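Local coordinates for protein serine-tRNA ligase (Naegleria fowleri, PDB 6BLJ) that probably joins serine to its cognate tRNA in the cytosol, activating the amino acid with ATP first, and is caught here with AMP bound, at residues 15-18 / 22-25; 234-239 / 336-341; 269-274 / 278-283; 340-345 / 350-355. One frame throughout, in Å; residues are numbered along the deposited sequence.

Contact 1 (15-18 / 22-25)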
loop_
_atom_site.group_PDB
_atom_site.type_symbol
_atom_site.label_atom_id
_atom_site.label_comp_id
_atom_site.label_asym_id
_atom_site.label_seq_id
_atom_site.Cartn_x
_atom_site.Cartn_y
_atom_site.Cartn_z
ATOM N N PHE A 15 -7.984 9.515 33.861
ATOM C CA PHE A 15 -9.401 9.342 33.559
ATOM C C PHE A 15 -10.266 9.149 34.801
ATOM O O PHE A 15 -11.495 9.235 34.691
ATOM C CB PHE A 15 -9.610 8.124 32.652
ATOM C CG PHE A 15 -9.015 8.257 31.275
ATOM C CD1 PHE A 15 -7.652 8.107 31.076
ATOM C CD2 PHE A 15 -9.832 8.475 30.171
ATOM C CE1 PHE A 15 -7.101 8.202 29.806
ATOM C CE2 PHE A 15 -9.286 8.568 28.894
ATOM C CZ PHE A 15 -7.918 8.438 28.718
ATOM N N ARG A 16 -9.672 8.880 35.963
ATOM C CA ARG A 16 -10.405 8.399 37.141
ATOM C C ARG A 16 -10.659 9.537 38.117
ATOM O O ARG A 16 -9.775 9.947 38.874
ATOM C CB ARG A 16 -9.672 7.256 37.829
ATOM C CG ARG A 16 -9.639 5.967 37.028
ATOM C CD ARG A 16 -8.662 4.982 37.635
ATOM N NE ARG A 16 -8.679 3.708 36.927
ATOM C CZ ARG A 16 -7.684 2.830 36.957
ATOM N NH1 ARG A 16 -6.579 3.093 37.652
ATOM N NH2 ARG A 16 -7.785 1.696 36.285
ATOM N N GLU A 17 -11.879 10.059 38.074
ATOM C CA GLU A 17 -12.223 11.180 38.928
ATOM C C GLU A 17 -12.114 10.790 40.404
ATOM O O GLU A 17 -11.785 11.631 41.245
ATOM C CB GLU A 17 -13.618 11.672 38.543
ATOM C CG GLU A 17 -13.844 13.154 38.739
ATOM C CD GLU A 17 -15.228 13.578 38.263
ATOM O OE1 GLU A 17 -15.949 12.708 37.736
ATOM O OE2 GLU A 17 -15.553 14.787 38.325
ATOM N N TYR A 18 -12.325 9.505 40.727
ATOM C CA TYR A 18 -12.258 9.040 42.112
ATOM C C TYR A 18 -10.833 8.879 42.625
ATOM O O TYR A 18 -10.635 8.775 43.842
ATOM C CB TYR A 18 -12.962 7.680 42.260
ATOM C CG TYR A 18 -12.154 6.475 41.766
ATOM C CD1 TYR A 18 -11.178 5.875 42.567
ATOM C CD2 TYR A 18 -12.387 5.923 40.511
ATOM C CE1 TYR A 18 -10.447 4.790 42.122
ATOM C CE2 TYR A 18 -11.662 4.826 40.063
ATOM C CZ TYR A 18 -10.695 4.265 40.872
ATOM O OH TYR A 18 -9.967 3.178 40.437
ATOM N N ASN A 22 -8.497 13.647 36.297
ATOM C CA ASN A 22 -9.147 14.832 35.752
ATOM C C ASN A 22 -9.515 14.587 34.292
ATOM O O ASN A 22 -8.804 15.046 33.386
ATOM C CB ASN A 22 -8.227 16.051 35.877
ATOM C CG ASN A 22 -8.967 17.365 35.712
ATOM O OD1 ASN A 22 -10.041 17.416 35.112
ATOM N ND2 ASN A 22 -8.391 18.439 36.243
ATOM N N PRO A 23 -10.584 13.832 34.021
ATOM C CA PRO A 23 -10.893 13.480 32.626
ATOM C C PRO A 23 -11.228 14.673 31.750
ATOM O O PRO A 23 -11.060 14.587 30.528
ATOM C CB PRO A 23 -12.088 12.521 32.758
ATOM C CG PRO A 23 -12.645 12.766 34.116
ATOM C CD PRO A 23 -11.496 13.180 34.976
ATOM N N GLU A 24 -11.687 15.788 32.327
ATOM C CA GLU A 24 -12.003 16.954 31.504
ATOM C C GLU A 24 -10.759 17.508 30.817
ATOM O O GLU A 24 -10.851 18.071 29.719
ATOM C CB GLU A 24 -12.685 18.036 32.355
ATOM C CG GLU A 24 -13.157 19.232 31.546
ATOM C CD GLU A 24 -14.205 18.870 30.511
ATOM O OE1 GLU A 24 -14.877 17.829 30.667
ATOM O OE2 GLU A 24 -14.335 19.613 29.519
ATOM N N ILE A 25 -9.589 17.325 31.422
ATOM C CA ILE A 25 -8.342 17.701 30.765
ATOM C C ILE A 25 -8.178 16.925 29.465
ATOM O O ILE A 25 -7.739 17.473 28.444
ATOM C CB ILE A 25 -7.159 17.466 31.723
ATOM C CG1 ILE A 25 -7.136 18.549 32.793
ATOM C CG2 ILE A 25 -5.820 17.449 30.977
ATOM C CD1 ILE A 25 -6.154 18.270 33.874
#
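A van der Waals contact between a proline ring and a loop's backbone joins Phe15 and Glu17, in the loop ahead of helix 23-32, to Pro23 at the entry to that helix. The proline ring does the touching. Its CG approaches the carbonyl oxygen of Phe15 to 3.8 Å, and CB and CD lie nearly as close, with CB 3.9 Å from the same Phe15 O, so one edge of the pyrrolidine, rather than a single atom, rests against that oxygen. From the other residue, CB of Glu17 comes within 4.4 Å of Pro23 CD, a looser touch made at the root of a side chain that is otherwise exposed. No hydrogen bond links the two segments; the chain doubles back between them, bringing the CA atoms of Phe15 and Pro23 to 4.5 Å. Both segments belong to the N-terminal seryl-tRNA synthetase domain, the arm that in this family binds tRNA and probably does so here; its long helices 38-76 and 114-147 make the antiparallel coiled coil. Proline suits the entry to a helix, where its missing N-H costs no helical bond. Separately, Asn22 O receives the backbone N-H of Ile25 at 3.1 Å. The Phe15 side chain leaves the proline and packs on Val43 of helix 38-76 and on Ile150, while Pro23 sits on Val40 and Ile44 of that same helix. Arg16 NH2 forms a salt bridge with Asp47.

Contact 2 (234-239 / 336-341)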
loop_
_atom_site.group_PDB
_atom_site.type_symbol
_atom_site.label_atom_id
_atom_site.label_comp_id
_atom_site.label_asym_id
_atom_site.label_seq_id
_atom_site.Cartn_x
_atom_site.Cartn_y
_atom_site.Cartn_z
ATOM N N ASP A 234 29.618 18.208 13.553
ATOM C CA ASP A 234 30.558 18.917 14.426
ATOM C C ASP A 234 29.820 19.882 15.344
ATOM O O ASP A 234 30.082 19.940 16.551
ATOM C CB ASP A 234 31.591 19.672 13.596
ATOM C CG ASP A 234 32.632 18.767 13.013
ATOM O OD1 ASP A 234 32.648 17.576 13.399
ATOM O OD2 ASP A 234 33.448 19.255 12.198
ATOM N N PHE A 235 28.883 20.643 14.772
ATOM C CA PHE A 235 28.085 21.612 15.518
ATOM C C PHE A 235 27.390 20.957 16.712
ATOM O O PHE A 235 27.494 21.433 17.848
ATOM C CB PHE A 235 27.079 22.222 14.538
ATOM C CG PHE A 235 26.193 23.302 15.106
ATOM C CD1 PHE A 235 26.611 24.619 15.134
ATOM C CD2 PHE A 235 24.911 23.004 15.533
ATOM C CE1 PHE A 235 25.778 25.615 15.610
ATOM C CE2 PHE A 235 24.079 23.997 16.019
ATOM C CZ PHE A 235 24.516 25.304 16.046
ATOM N N LEU A 236 26.697 19.841 16.481
ATOM C CA LEU A 236 25.987 19.201 17.584
ATOM C C LEU A 236 26.918 18.435 18.521
ATOM O O LEU A 236 26.661 18.389 19.732
ATOM C CB LEU A 236 24.900 18.267 17.043
ATOM C CG LEU A 236 23.637 18.969 16.531
ATOM C CD1 LEU A 236 22.621 17.949 15.991
ATOM C CD2 LEU A 236 23.012 19.833 17.638
ATOM N N ALA A 237 27.988 17.823 17.995
ATOM C CA ALA A 237 28.923 17.107 18.861
ATOM C C ALA A 237 29.535 18.046 19.888
ATOM O O ALA A 237 29.730 17.669 21.051
ATOM C CB ALA A 237 30.031 16.439 18.040
ATOM N N LYS A 238 29.863 19.263 19.468
ATOM C CA LYS A 238 30.397 20.250 20.388
ATOM C C LYS A 238 29.375 20.681 21.432
ATOM O O LYS A 238 29.769 21.148 22.504
ATOM C CB LYS A 238 30.946 21.434 19.595
ATOM C CG LYS A 238 32.247 21.047 18.895
ATOM C CD LYS A 238 32.815 22.095 17.954
ATOM C CE LYS A 238 34.094 21.547 17.322
ATOM N NZ LYS A 238 34.672 22.411 16.262
ATOM N N LYS A 239 28.081 20.507 21.174
ATOM C CA LYS A 239 27.075 20.795 22.190
ATOM C C LYS A 239 26.745 19.570 23.032
ATOM O O LYS A 239 25.744 19.575 23.757
ATOM C CB LYS A 239 25.798 21.347 21.553
ATOM C CG LYS A 239 26.004 22.657 20.790
ATOM C CD LYS A 239 24.692 23.209 20.256
ATOM C CE LYS A 239 24.903 24.530 19.552
ATOM N NZ LYS A 239 24.989 25.645 20.511
ATOM N N ILE A 336 20.360 15.462 9.359
ATOM C CA ILE A 336 20.980 15.444 10.681
ATOM C C ILE A 336 19.910 15.837 11.686
ATOM O O ILE A 336 19.273 16.893 11.543
ATOM C CB ILE A 336 22.178 16.403 10.760
ATOM C CG1 ILE A 336 23.159 16.148 9.602
ATOM C CG2 ILE A 336 22.838 16.316 12.148
ATOM C CD1 ILE A 336 23.707 14.755 9.521
ATOM N N GLU A 337 19.714 14.992 12.692
ATOM C CA GLU A 337 18.574 15.046 13.596
ATOM C C GLU A 337 19.050 15.182 15.041
ATOM O O GLU A 337 20.023 14.531 15.449
ATOM C CB GLU A 337 17.715 13.766 13.422
ATOM C CG GLU A 337 16.459 13.695 14.289
ATOM C CD GLU A 337 15.304 14.508 13.713
ATOM O OE1 GLU A 337 15.471 15.130 12.636
ATOM O OE2 GLU A 337 14.220 14.509 14.332
ATOM N N GLN A 338 18.396 16.067 15.801
ATOM C CA GLN A 338 18.542 16.103 17.254
ATOM C C GLN A 338 17.528 15.156 17.881
ATOM O O GLN A 338 16.344 15.202 17.537
ATOM C CB GLN A 338 18.313 17.501 17.826
ATOM C CG GLN A 338 19.202 18.617 17.305
ATOM C CD GLN A 338 18.790 19.963 17.911
ATOM O OE1 GLN A 338 19.078 20.236 19.062
ATOM N NE2 GLN A 338 18.104 20.792 17.131
ATOM N N PHE A 339 17.989 14.311 18.801
ATOM C CA PHE A 339 17.128 13.365 19.510
ATOM C C PHE A 339 17.552 13.333 20.973
ATOM O O PHE A 339 18.736 13.131 21.265
ATOM C CB PHE A 339 17.215 11.958 18.888
ATOM C CG PHE A 339 16.215 10.973 19.463
ATOM C CD1 PHE A 339 16.461 10.328 20.676
ATOM C CD2 PHE A 339 15.031 10.707 18.798
ATOM C CE1 PHE A 339 15.542 9.438 21.208
ATOM C CE2 PHE A 339 14.101 9.815 19.320
ATOM C CZ PHE A 339 14.352 9.182 20.529
ATOM N N VAL A 340 16.612 13.562 21.897
ATOM C CA VAL A 340 16.949 13.663 23.316
ATOM C C VAL A 340 15.975 12.853 24.163
ATOM O O VAL A 340 14.756 12.915 23.962
ATOM C CB VAL A 340 16.974 15.128 23.797
ATOM C CG1 VAL A 340 17.450 15.193 25.264
ATOM C CG2 VAL A 340 17.893 15.976 22.913
ATOM N N VAL A 341 16.525 12.103 25.127
ATOM C CA VAL A 341 15.767 11.458 26.193
ATOM C C VAL A 341 15.978 12.279 27.464
ATOM O O VAL A 341 17.127 12.553 27.843
ATOM C CB VAL A 341 16.233 10.004 26.406
ATOM C CG1 VAL A 341 15.348 9.291 27.432
ATOM C CG2 VAL A 341 16.320 9.230 25.074
#
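Helix 220-238 packs here on the mixed, mostly antiparallel sheet of the class II synthetase core, its last turn lying over strand 332-342, one of the central strands of the catalytic domain. The short axes are 10.3 Å apart and run nearly parallel, at 18°. Leu236 alone reaches across from the helix. Its CG stands beside the backbone N, anti to the carbonyl carbon (chi1 -77°), and the extended second torsion carries CD1 down to the strand, where it meets the CG2 branch of Ile336 at 4.2 Å. These two side chains slide past each other in opposite directions, whereas Leu236 and Gln338 cross at about a right angle. Gln338 contributes its aliphatic part: its amide is turned to helix 348-366, where OE1 accepts from Asn359 and NE2 donates to the carbonyl of Met356. Those two bonds satisfy a buried amide and fix its rotation, leaving the methylene to face the leucine. Glu337 leaves the strand away from the helix, and its side chain lies about 6 Å from the bound AMP; OE1 makes a salt bridge with Lys335, itself a residue of the AMP pocket, and OE2 a hydrogen bond with Asn442. No hydrogen bond crosses between the segments, and their nearest approach is the fork of Leu236 over Gln338 CG, with CD1 at 3.7 Å and CD2 at 4.0 Å from it.

Contact 3 (269-274 / 278-283)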
loop_
_atom_site.group_PDB
_atom_site.type_symbol
_atom_site.label_atom_id
_atom_site.label_comp_id
_atom_site.label_asym_id
_atom_site.label_seq_id
_atom_site.Cartn_x
_atom_site.Cartn_y
_atom_site.Cartn_z
ATOM N N TYR A 269 8.338 3.175 2.534
ATOM C CA TYR A 269 8.578 2.102 1.571
ATOM C C TYR A 269 8.757 0.754 2.275
ATOM O O TYR A 269 9.313 0.670 3.374
ATOM C CB TYR A 269 9.844 2.376 0.757
ATOM C CG TYR A 269 9.780 3.534 -0.240
ATOM C CD1 TYR A 269 9.319 3.340 -1.544
ATOM C CD2 TYR A 269 10.228 4.799 0.119
ATOM C CE1 TYR A 269 9.293 4.386 -2.464
ATOM C CE2 TYR A 269 10.210 5.864 -0.791
ATOM C CZ TYR A 269 9.742 5.659 -2.074
ATOM O OH TYR A 269 9.744 6.700 -2.976
ATOM N N THR A 270 8.342 -0.323 1.607
ATOM C CA THR A 270 8.627 -1.678 2.078
ATOM C C THR A 270 9.860 -2.223 1.364
ATOM O O THR A 270 10.060 -1.961 0.171
ATOM C CB THR A 270 7.420 -2.596 1.831
ATOM O OG1 THR A 270 6.309 -2.133 2.606
ATOM C CG2 THR A 270 7.730 -4.049 2.219
ATOM N N VAL A 271 10.690 -2.986 2.082
ATOM C CA VAL A 271 11.912 -3.578 1.535
ATOM C C VAL A 271 11.896 -5.077 1.793
ATOM O O VAL A 271 11.735 -5.495 2.947
ATOM C CB VAL A 271 13.163 -2.948 2.172
ATOM C CG1 VAL A 271 14.395 -3.797 1.884
ATOM C CG2 VAL A 271 13.333 -1.554 1.657
ATOM N N THR A 272 12.069 -5.886 0.740
ATOM C CA THR A 272 11.997 -7.337 0.864
ATOM C C THR A 272 13.207 -8.015 0.225
ATOM O O THR A 272 13.885 -7.450 -0.633
ATOM C CB THR A 272 10.729 -7.894 0.205
ATOM O OG1 THR A 272 10.813 -7.662 -1.203
ATOM C CG2 THR A 272 9.479 -7.197 0.750
ATOM N N GLY A 273 13.444 -9.260 0.635
ATOM C CA GLY A 273 14.431 -10.102 -0.006
ATOM C C GLY A 273 15.414 -10.791 0.930
ATOM O O GLY A 273 15.999 -11.815 0.557
ATOM N N GLU A 274 15.619 -10.259 2.138
ATOM C CA GLU A 274 16.498 -10.907 3.115
ATOM C C GLU A 274 15.835 -10.872 4.480
ATOM O O GLU A 274 15.477 -9.789 4.956
ATOM C CB GLU A 274 17.868 -10.231 3.193
ATOM C CG GLU A 274 18.992 -11.139 3.775
ATOM C CD GLU A 274 19.009 -11.201 5.304
ATOM O OE1 GLU A 274 18.464 -10.288 5.958
ATOM O OE2 GLU A 274 19.620 -12.147 5.858
ATOM N N LYS A 278 10.951 -5.409 5.743
ATOM C CA LYS A 278 11.353 -4.255 6.521
ATOM C C LYS A 278 10.765 -3.003 5.891
ATOM O O LYS A 278 10.193 -3.045 4.804
ATOM C CB LYS A 278 12.878 -4.177 6.567
ATOM C CG LYS A 278 13.527 -5.388 7.225
ATOM C CD LYS A 278 15.033 -5.258 7.113
ATOM C CE LYS A 278 15.708 -6.583 7.314
ATOM N NZ LYS A 278 15.439 -7.512 6.189
ATOM N N TYR A 279 10.922 -1.881 6.586
ATOM C CA TYR A 279 10.589 -0.572 6.050
ATOM C C TYR A 279 11.862 0.255 5.943
ATOM O O TYR A 279 12.698 0.210 6.841
ATOM C CB TYR A 279 9.606 0.216 6.939
ATOM C CG TYR A 279 8.183 -0.295 7.029
ATOM C CD1 TYR A 279 7.329 -0.221 5.939
ATOM C CD2 TYR A 279 7.665 -0.753 8.238
ATOM C CE1 TYR A 279 6.011 -0.651 6.028
ATOM C CE2 TYR A 279 6.345 -1.176 8.340
ATOM C CZ TYR A 279 5.530 -1.127 7.234
ATOM O OH TYR A 279 4.231 -1.562 7.331
ATOM N N LEU A 280 11.976 1.062 4.885
ATOM C CA LEU A 280 12.997 2.105 4.870
ATOM C C LEU A 280 12.584 3.204 5.844
ATOM O O LEU A 280 11.409 3.573 5.926
ATOM C CB LEU A 280 13.158 2.695 3.468
ATOM C CG LEU A 280 13.716 1.772 2.376
ATOM C CD1 LEU A 280 13.698 2.455 1.020
ATOM C CD2 LEU A 280 15.143 1.326 2.723
ATOM N N ILE A 281 13.546 3.734 6.589
ATOM C CA ILE A 281 13.204 4.757 7.575
ATOM C C ILE A 281 12.895 6.085 6.894
ATOM O O ILE A 281 13.490 6.440 5.863
ATOM C CB ILE A 281 14.327 4.904 8.612
ATOM C CG1 ILE A 281 15.601 5.486 7.980
ATOM C CG2 ILE A 281 14.561 3.542 9.288
ATOM C CD1 ILE A 281 16.747 5.794 9.052
ATOM N N ALA A 282 11.938 6.821 7.470
ATOM C CA ALA A 282 11.614 8.184 7.058
ATOM C C ALA A 282 12.465 9.231 7.767
ATOM O O ALA A 282 12.546 10.366 7.288
ATOM C CB ALA A 282 10.122 8.484 7.326
ATOM N N THR A 283 13.147 8.858 8.851
ATOM C CA THR A 283 13.917 9.771 9.686
ATOM C C THR A 283 14.719 8.933 10.678
ATOM O O THR A 283 14.227 7.908 11.153
ATOM C CB THR A 283 12.998 10.774 10.429
ATOM O OG1 THR A 283 13.733 11.445 11.466
ATOM C CG2 THR A 283 11.768 10.082 11.069
HETATM O O HOH W 1 10.384 4.766 3.805
HETATM O O HOH W 2 14.034 -7.446 3.596
HETATM O O HOH W 3 18.263 -7.507 5.678
#
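Val271 CG2 lies over CG and CD2 of Leu280, the two side chains crossing at about a right angle; the 3.4 Å from Val271 CG2 to Leu280 CG is doubtful as a measure of tightness, since Val271 is modelled in two conformers. Leu280 CD1 reaches on to CB of Tyr269, at 3.9 Å. Three backbone bonds tie the two strands. Val271 N donates to Lys278 O at 2.8 Å, and Lys278 N returns a bond to Val271 O at 2.9 Å. Leu280 N donates to Tyr269 O at 3.1 Å; this oxygen also sits at the edge of the Tyr279 ring. Thr270 and Tyr279 form a non-hydrogen-bonded pair on the other face. The long Lys278 chain, bent only at its last torsion (chi4 69°), brings NZ within 2.6 Å of Glu274 O and lets it bond the carbonyl of Glu276. One water links NZ to Glu274 OE1, giving the carboxylate an indirect hold on the ammonium, and another joins Tyr269 N to Leu280 O. Thr270, Val271 and Thr272 pair with a strand of the second subunit, and Tyr269 meets Phe249 of that subunit edge-to-face. The arrangement is an antiparallel beta hairpin continued across the interface into an intersubunit sheet, in keeping with the dimeric build of class II synthetases.

Contact 4 (340-345 / 350-355)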
loop_
_atom_site.group_PDB
_atom_site.type_symbol
_atom_site.label_atom_id
_atom_site.label_comp_id
_atom_site.label_asym_id
_atom_site.label_seq_id
_atom_site.Cartn_x
_atom_site.Cartn_y
_atom_site.Cartn_z
ATOM N N VAL A 340 16.612 13.562 21.897
ATOM C CA VAL A 340 16.949 13.663 23.316
ATOM C C VAL A 340 15.975 12.853 24.163
ATOM O O VAL A 340 14.756 12.915 23.962
ATOM C CB VAL A 340 16.974 15.128 23.797
ATOM C CG1 VAL A 340 17.450 15.193 25.264
ATOM C CG2 VAL A 340 17.893 15.976 22.913
ATOM N N VAL A 341 16.525 12.103 25.127
ATOM C CA VAL A 341 15.767 11.458 26.193
ATOM C C VAL A 341 15.978 12.279 27.464
ATOM O O VAL A 341 17.127 12.553 27.843
ATOM C CB VAL A 341 16.233 10.004 26.406
ATOM C CG1 VAL A 341 15.348 9.291 27.432
ATOM C CG2 VAL A 341 16.320 9.230 25.074
ATOM N N THR A 342 14.890 12.672 28.136
ATOM C CA THR A 342 15.040 13.444 29.378
ATOM C C THR A 342 14.296 12.799 30.540
ATOM O O THR A 342 13.427 11.938 30.373
ATOM C CB THR A 342 14.535 14.889 29.255
ATOM O OG1 THR A 342 13.101 14.890 29.331
ATOM C CG2 THR A 342 15.000 15.532 27.955
ATOM N N SER A 343 14.638 13.275 31.737
ATOM C CA SER A 343 13.848 12.987 32.913
ATOM C C SER A 343 12.421 13.495 32.716
ATOM O O SER A 343 12.193 14.467 31.995
ATOM C CB SER A 343 14.475 13.657 34.139
ATOM O OG SER A 343 13.548 13.763 35.204
ATOM N N PRO A 344 11.435 12.841 33.331
ATOM C CA PRO A 344 10.070 13.367 33.306
ATOM C C PRO A 344 9.792 14.409 34.380
ATOM O O PRO A 344 8.660 14.881 34.468
ATOM C CB PRO A 344 9.227 12.104 33.537
ATOM C CG PRO A 344 10.076 11.297 34.465
ATOM C CD PRO A 344 11.509 11.537 34.017
ATOM N N LYS A 345 10.784 14.786 35.180
ATOM C CA LYS A 345 10.600 15.673 36.320
ATOM C C LYS A 345 10.860 17.134 35.951
ATOM O O LYS A 345 11.567 17.446 34.988
ATOM C CB LYS A 345 11.543 15.272 37.455
ATOM C CG LYS A 345 11.375 13.844 37.900
ATOM C CD LYS A 345 9.960 13.569 38.350
ATOM C CE LYS A 345 9.840 12.165 38.915
ATOM N NZ LYS A 345 8.485 11.596 38.682
ATOM N N TRP A 350 10.434 20.246 28.722
ATOM C CA TRP A 350 10.068 21.546 28.154
ATOM C C TRP A 350 11.272 22.474 28.064
ATOM O O TRP A 350 11.394 23.251 27.107
ATOM C CB TRP A 350 8.927 22.178 28.971
ATOM C CG TRP A 350 7.700 21.340 28.820
ATOM C CD1 TRP A 350 7.093 20.574 29.774
ATOM C CD2 TRP A 350 7.005 21.082 27.593
ATOM N NE1 TRP A 350 6.037 19.888 29.223
ATOM C CE2 TRP A 350 5.966 20.179 27.884
ATOM C CE3 TRP A 350 7.155 21.541 26.276
ATOM C CZ2 TRP A 350 5.078 19.728 26.910
ATOM C CZ3 TRP A 350 6.270 21.095 25.310
ATOM C CH2 TRP A 350 5.249 20.194 25.629
ATOM N N GLU A 351 12.172 22.420 29.047
ATOM C CA GLU A 351 13.425 23.157 28.921
ATOM C C GLU A 351 14.267 22.616 27.768
ATOM O O GLU A 351 14.897 23.384 27.027
ATOM C CB GLU A 351 14.193 23.107 30.244
ATOM C CG GLU A 351 13.478 23.843 31.371
ATOM C CD GLU A 351 14.082 23.571 32.738
ATOM O OE1 GLU A 351 15.123 22.887 32.814
ATOM O OE2 GLU A 351 13.504 24.034 33.743
ATOM N N MET A 352 14.275 21.298 27.580
ATOM C CA MET A 352 15.046 20.722 26.480
ATOM C C MET A 352 14.452 21.102 25.122
ATOM O O MET A 352 15.191 21.278 24.141
ATOM C CB MET A 352 15.124 19.201 26.647
ATOM C CG MET A 352 16.075 18.499 25.686
ATOM S SD MET A 352 17.773 19.096 25.853
ATOM C CE MET A 352 18.123 18.729 27.578
ATOM N N PHE A 353 13.123 21.208 25.044
ATOM C CA PHE A 353 12.462 21.682 23.833
ATOM C C PHE A 353 13.014 23.042 23.411
ATOM O O PHE A 353 13.395 23.241 22.252
ATOM C CB PHE A 353 10.944 21.746 24.087
ATOM C CG PHE A 353 10.124 22.245 22.907
ATOM C CD1 PHE A 353 9.601 21.347 21.977
ATOM C CD2 PHE A 353 9.854 23.596 22.741
ATOM C CE1 PHE A 353 8.840 21.789 20.899
ATOM C CE2 PHE A 353 9.095 24.044 21.664
ATOM C CZ PHE A 353 8.584 23.140 20.746
ATOM N N ASP A 354 13.082 23.986 24.360
ATOM C CA ASP A 354 13.631 25.311 24.078
ATOM C C ASP A 354 15.091 25.232 23.647
ATOM O O ASP A 354 15.521 25.970 22.751
ATOM C CB ASP A 354 13.495 26.210 25.319
ATOM C CG ASP A 354 12.048 26.541 25.653
ATOM O OD1 ASP A 354 11.183 26.406 24.768
ATOM O OD2 ASP A 354 11.778 26.948 26.797
ATOM N N GLU A 355 15.874 24.359 24.291
ATOM C CA GLU A 355 17.278 24.206 23.922
ATOM C C GLU A 355 17.421 23.696 22.490
ATOM O O GLU A 355 18.270 24.183 21.732
ATOM C CB GLU A 355 17.987 23.252 24.895
ATOM C CG GLU A 355 19.424 22.897 24.469
ATOM C CD GLU A 355 20.124 21.898 25.399
ATOM O OE1 GLU A 355 20.059 22.068 26.636
ATOM O OE2 GLU A 355 20.729 20.927 24.876
#
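Met352 on helix 348-366 fills the close side of this contact, lodged against Val340 and Thr342 of strand 332-342. Its CG does most of the touching, 3.6 Å from CG1 of Val340, which it meets at about a right angle. Thr342 approaches instead alongside, running in the opposite direction, with its CG2 methyl 3.9 Å from Met352 CB and equally near CG. Met352 leaves the helix with CG anti to the backbone N (chi1 -171°), and the bend at chi2 (59°) keeps SD beside Val340 CG1, at 4.0 Å. Val340 and Thr342, two residues apart, present the same face of the strand, and both also touch other parts of the helix, Val340 on Met356 and Thr342 on Ser349. The solvent side is the outer surface of the helix, where Glu351 and Asp354 are exposed. At the end of 350-355, Glu355 OE2 forms a salt bridge with Lys305 and a hydrogen bond with Tyr241 OH. Buried beyond the strand's end, Ser343 OG accepts the backbone N-H of Lys345 at 2.9 Å in an ST turn and also bonds Glu299. A chi1 of 78° sets Thr342 OG1 between the backbone N and the carbonyl carbon, where it donates to Ser343 O at 2.8 Å, and leaves CG2 toward Met352. The buried hydroxyls of Thr342 and Ser343 thus find partners within 340-345, not across at Met352; between 340-345 and 350-355 no hydrogen bond forms, and methyl, methylene and sulfur contacts make the join.

How the contacts relate
Contacts 2 and 4 share Val340 and Val341 on strand 332-342, and their centres lie 14 Å apart: helix 220-238 lies over the strand's earlier part, helix 348-366 over the strand from Gln338 onward. Contact 3 is nested in the loop that contact 2 closes, with centres 25 Å apart, yet they touch where CD of Glu337 comes within 4.1 Å of Thr283 OG1. Lys335 of the AMP pocket bonds both residues, so this junction adjoins the nucleotide, whereas the side chain of Tyr269 in contact 3 is about 9 Å from it. Contact 1 belongs to the N-terminal domain; its nearest atoms are about 12 Å from contact 4 and about 26 Å from contact 3.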